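Local coordinates for protein arylmalonate decarboxylase (Bordetella bronchiseptica, PDB 3DTV) that catalyses the decarboxylation of 2-aryl-2-methylmalonates, releasing carbon dioxide and yielding 2-arylpropionates, at residues P21-R26 / G190-D195. Residues are numbered along the deposited sequence; the frame is centred on the assembly and turned at random.
Sequences PADGAR and GLLTLD
The short helix 20-25, which follows the first strand of one four-stranded parallel sheet, meets the loop that leads from strand 183-186, in the other four-stranded parallel sheet, to helix 196-204, and Asp-23 makes most of the hydrogen bonds across the junction, holding Thr-193 and Leu-194. Asp-23 OD2 accepts from Thr-193 OG1 at 2.7 Å and from Thr-193 N at 2.9 Å, both donors arriving on its syn side but tilted out of the carboxylate plane. Asp-23 OD1 receives a weak bond from Leu-194 N at 3.4 Å. A carboxylate suits this loop because its two oxygens can serve consecutive amides and a hydroxyl together. With CG anti to the backbone N (chi1 -150°), the buried acid reaches across to the loop. A water adds a further donor to Asp-23 OD2 and also bonds Leu-191 O; so many donors would probably favour the charged form. Thr-193 OG1 is also hydrogen-bonded to Ser-210.

The contact thus ties together the two Rossmann-like halves of the aspartate/glutamate racemase type of fold through segments 164 residues apart. Leu-192 CD2 lays a methyl 3.8 Å from Asp-23 CB. Three residues after Asp-23, the long arginine Arg-26 combines an aliphatic stem, which packs on Leu-194 CD1, with a charged end for Asp-195; Leu-194 CB lies over one guanidinium face. Arg-26 NH1 forms a salt bridge with Asp-195 OD1 at 3.1 Å, a weak hydrogen bond, whereas Asp-195 OD2 meets Arg-26 NH2 at the guanidinium edge, in plane, in a weak but straight bond (168°). The two flat groups stand nearly perpendicular, 87° apart, and Tyr-233 packs against both Leu-194 and Asp-195.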
ATOM      1  N   PRO D  21       7.878  -3.903   2.550  1.00 34.30           N
ATOM      2  CA  PRO D  21       8.224  -4.886   1.543  1.00 36.04           C
ATOM      3  C   PRO D  21       8.110  -6.335   2.060  1.00 36.37           C
ATOM      4  O   PRO D  21       7.658  -7.205   1.326  1.00 33.71           O
ATOM      5  CB  PRO D  21       9.671  -4.521   1.204  1.00 35.44           C
ATOM      6  CG  PRO D  21       9.728  -3.052   1.424  1.00 34.26           C
ATOM      7  CD  PRO D  21       8.945  -2.897   2.701  1.00 34.33           C
ATOM      8  N   ALA D  22       8.543  -6.582   3.299  1.00 39.44           N
ATOM      9  CA  ALA D  22       8.576  -7.941   3.866  1.00 39.47           C
ATOM     10  C   ALA D  22       7.170  -8.465   4.184  1.00 41.55           C
ATOM     11  O   ALA D  22       6.932  -9.694   4.279  1.00 41.07           O
ATOM     12  CB  ALA D  22       9.482  -8.002   5.122  1.00 39.20           C
ATOM     13  N   ASP D  23       6.243  -7.529   4.356  1.00 41.18           N
ATOM     14  CA  ASP D  23       4.846  -7.854   4.522  1.00 42.16           C
ATOM     15  C   ASP D  23       4.263  -8.543   3.294  1.00 44.38           C
ATOM     16  O   ASP D  23       3.568  -9.567   3.414  1.00 47.47           O
ATOM     17  CB  ASP D  23       4.027  -6.617   4.888  1.00 41.26           C
ATOM     18  CG  ASP D  23       2.804  -6.958   5.746  1.00 42.73           C
ATOM     19  OD1 ASP D  23       2.701  -8.108   6.205  1.00 43.26           O
ATOM     20  OD2 ASP D  23       1.947  -6.079   5.957  1.00 43.26           O
ATOM     21  N   GLY D  24       4.529  -8.003   2.115  1.00 42.38           N
ATOM     22  CA  GLY D  24       4.124  -8.673   0.880  1.00 43.07           C
ATOM     23  C   GLY D  24       5.021  -9.835   0.496  1.00 43.01           C
ATOM     24  O   GLY D  24       4.544 -10.855  -0.030  1.00 45.06           O
ATOM     25  N   ALA D  25       6.321  -9.709   0.756  1.00 40.64           N
ATOM     26  CA  ALA D  25       7.257 -10.799   0.442  1.00 41.99           C
ATOM     27  C   ALA D  25       6.838 -12.131   1.075  1.00 44.02           C
ATOM     28  O   ALA D  25       7.124 -13.211   0.548  1.00 44.64           O
ATOM     29  CB  ALA D  25       8.675 -10.440   0.859  1.00 39.04           C
ATOM     30  N   ARG D  26       6.179 -12.044   2.226  1.00 46.65           N
ATOM     31  CA  ARG D  26       5.631 -13.223   2.903  1.00 47.74           C
ATOM     32  C   ARG D  26       4.737 -14.067   1.971  1.00 49.85           C
ATOM     33  O   ARG D  26       4.726 -15.309   2.059  1.00 51.67           O
ATOM     34  CB  ARG D  26       4.850 -12.816   4.131  1.00 49.36           C
ATOM     35  CG  ARG D  26       4.722 -14.001   5.120  1.00 51.09           C
ATOM     36  CD  ARG D  26       3.421 -14.132   5.844  1.00 55.05           C
ATOM     37  NE  ARG D  26       3.260 -13.230   6.981  1.00 56.41           N
ATOM     38  CZ  ARG D  26       2.654 -13.536   8.129  1.00 54.78           C
ATOM     39  NH1 ARG D  26       2.196 -14.759   8.337  1.00 59.33           N
ATOM     40  NH2 ARG D  26       2.540 -12.609   9.099  1.00 51.38           N
ATOM     41  N   GLY D 190       3.393   0.494   9.798  1.00 41.98           N
ATOM     42  CA  GLY D 190       4.215   0.416  10.996  1.00 41.81           C
ATOM     43  C   GLY D 190       4.193  -0.969  11.620  1.00 42.42           C
ATOM     44  O   GLY D 190       4.964  -1.252  12.521  1.00 41.05           O
ATOM     45  N   LEU D 191       3.348  -1.854  11.105  1.00 42.63           N
ATOM     46  CA  LEU D 191       3.307  -3.236  11.597  1.00 43.46           C
ATOM     47  C   LEU D 191       3.096  -4.127  10.409  1.00 42.85           C
ATOM     48  O   LEU D 191       2.582  -3.663   9.386  1.00 42.31           O
ATOM     49  CB  LEU D 191       2.105  -3.448  12.527  1.00 46.00           C
ATOM     50  CG  LEU D 191       2.073  -4.780  13.296  1.00 46.66           C
ATOM     51  CD1 LEU D 191       2.973  -4.625  14.548  1.00 48.11           C
ATOM     52  CD2 LEU D 191       0.675  -5.219  13.645  1.00 47.78           C
ATOM     53  N   LEU D 192       3.508  -5.385  10.532  1.00 41.98           N
ATOM     54  CA  LEU D 192       3.136  -6.406   9.562  1.00 43.60           C
ATOM     55  C   LEU D 192       1.646  -6.691   9.681  1.00 43.46           C
ATOM     56  O   LEU D 192       1.135  -6.903  10.766  1.00 43.43           O
ATOM     57  CB  LEU D 192       3.969  -7.683   9.766  1.00 44.74           C
ATOM     58  CG  LEU D 192       5.500  -7.411   9.648  1.00 45.36           C
ATOM     59  CD1 LEU D 192       6.341  -8.622  10.180  1.00 45.97           C
ATOM     60  CD2 LEU D 192       5.821  -7.107   8.239  1.00 44.80           C
ATOM     61  N   THR D 193       0.942  -6.686   8.555  1.00 43.70           N
ATOM     62  CA  THR D 193      -0.540  -6.664   8.552  1.00 43.55           C
ATOM     63  C   THR D 193      -1.162  -7.983   8.055  1.00 46.12           C
ATOM     64  O   THR D 193      -2.379  -8.231   8.287  1.00 45.43           O
ATOM     65  CB  THR D 193      -1.107  -5.489   7.674  1.00 42.45           C
ATOM     66  OG1 THR D 193      -0.738  -5.700   6.320  1.00 41.81           O
ATOM     67  CG2 THR D 193      -0.550  -4.149   8.080  1.00 37.25           C
ATOM     68  N   LEU D 194      -0.362  -8.824   7.379  1.00 46.99           N
ATOM     69  CA  LEU D 194      -0.892 -10.063   6.771  1.00 49.84           C
ATOM     70  C   LEU D 194      -1.785 -10.900   7.723  1.00 50.85           C
ATOM     71  O   LEU D 194      -2.789 -11.451   7.297  1.00 52.09           O
ATOM     72  CB  LEU D 194       0.238 -10.944   6.239  1.00 51.19           C
ATOM     73  CG  LEU D 194       0.549 -11.076   4.752  1.00 52.63           C
ATOM     74  CD1 LEU D 194       0.781 -12.578   4.517  1.00 51.91           C
ATOM     75  CD2 LEU D 194      -0.613 -10.557   3.885  1.00 51.89           C
ATOM     76  N   ASP D 195      -1.418 -11.009   8.987  1.00 52.62           N
ATOM     77  CA  ASP D 195      -2.156 -11.875   9.909  1.00 56.82           C
ATOM     78  C   ASP D 195      -3.489 -11.279  10.322  1.00 57.02           C
ATOM     79  O   ASP D 195      -4.364 -11.990  10.768  1.00 59.18           O
ATOM     80  CB  ASP D 195      -1.308 -12.238  11.133  1.00 57.92           C
ATOM     81  CG  ASP D 195      -0.269 -13.286  10.824  1.00 59.94           C
ATOM     82  OD1 ASP D 195      -0.387 -14.045   9.823  1.00 60.39           O
ATOM     83  OD2 ASP D 195       0.684 -13.360  11.598  1.00 62.50           O
TER
HETATM   84  O   HOH W   1       2.838  -3.414   6.650  1.00 41.42           O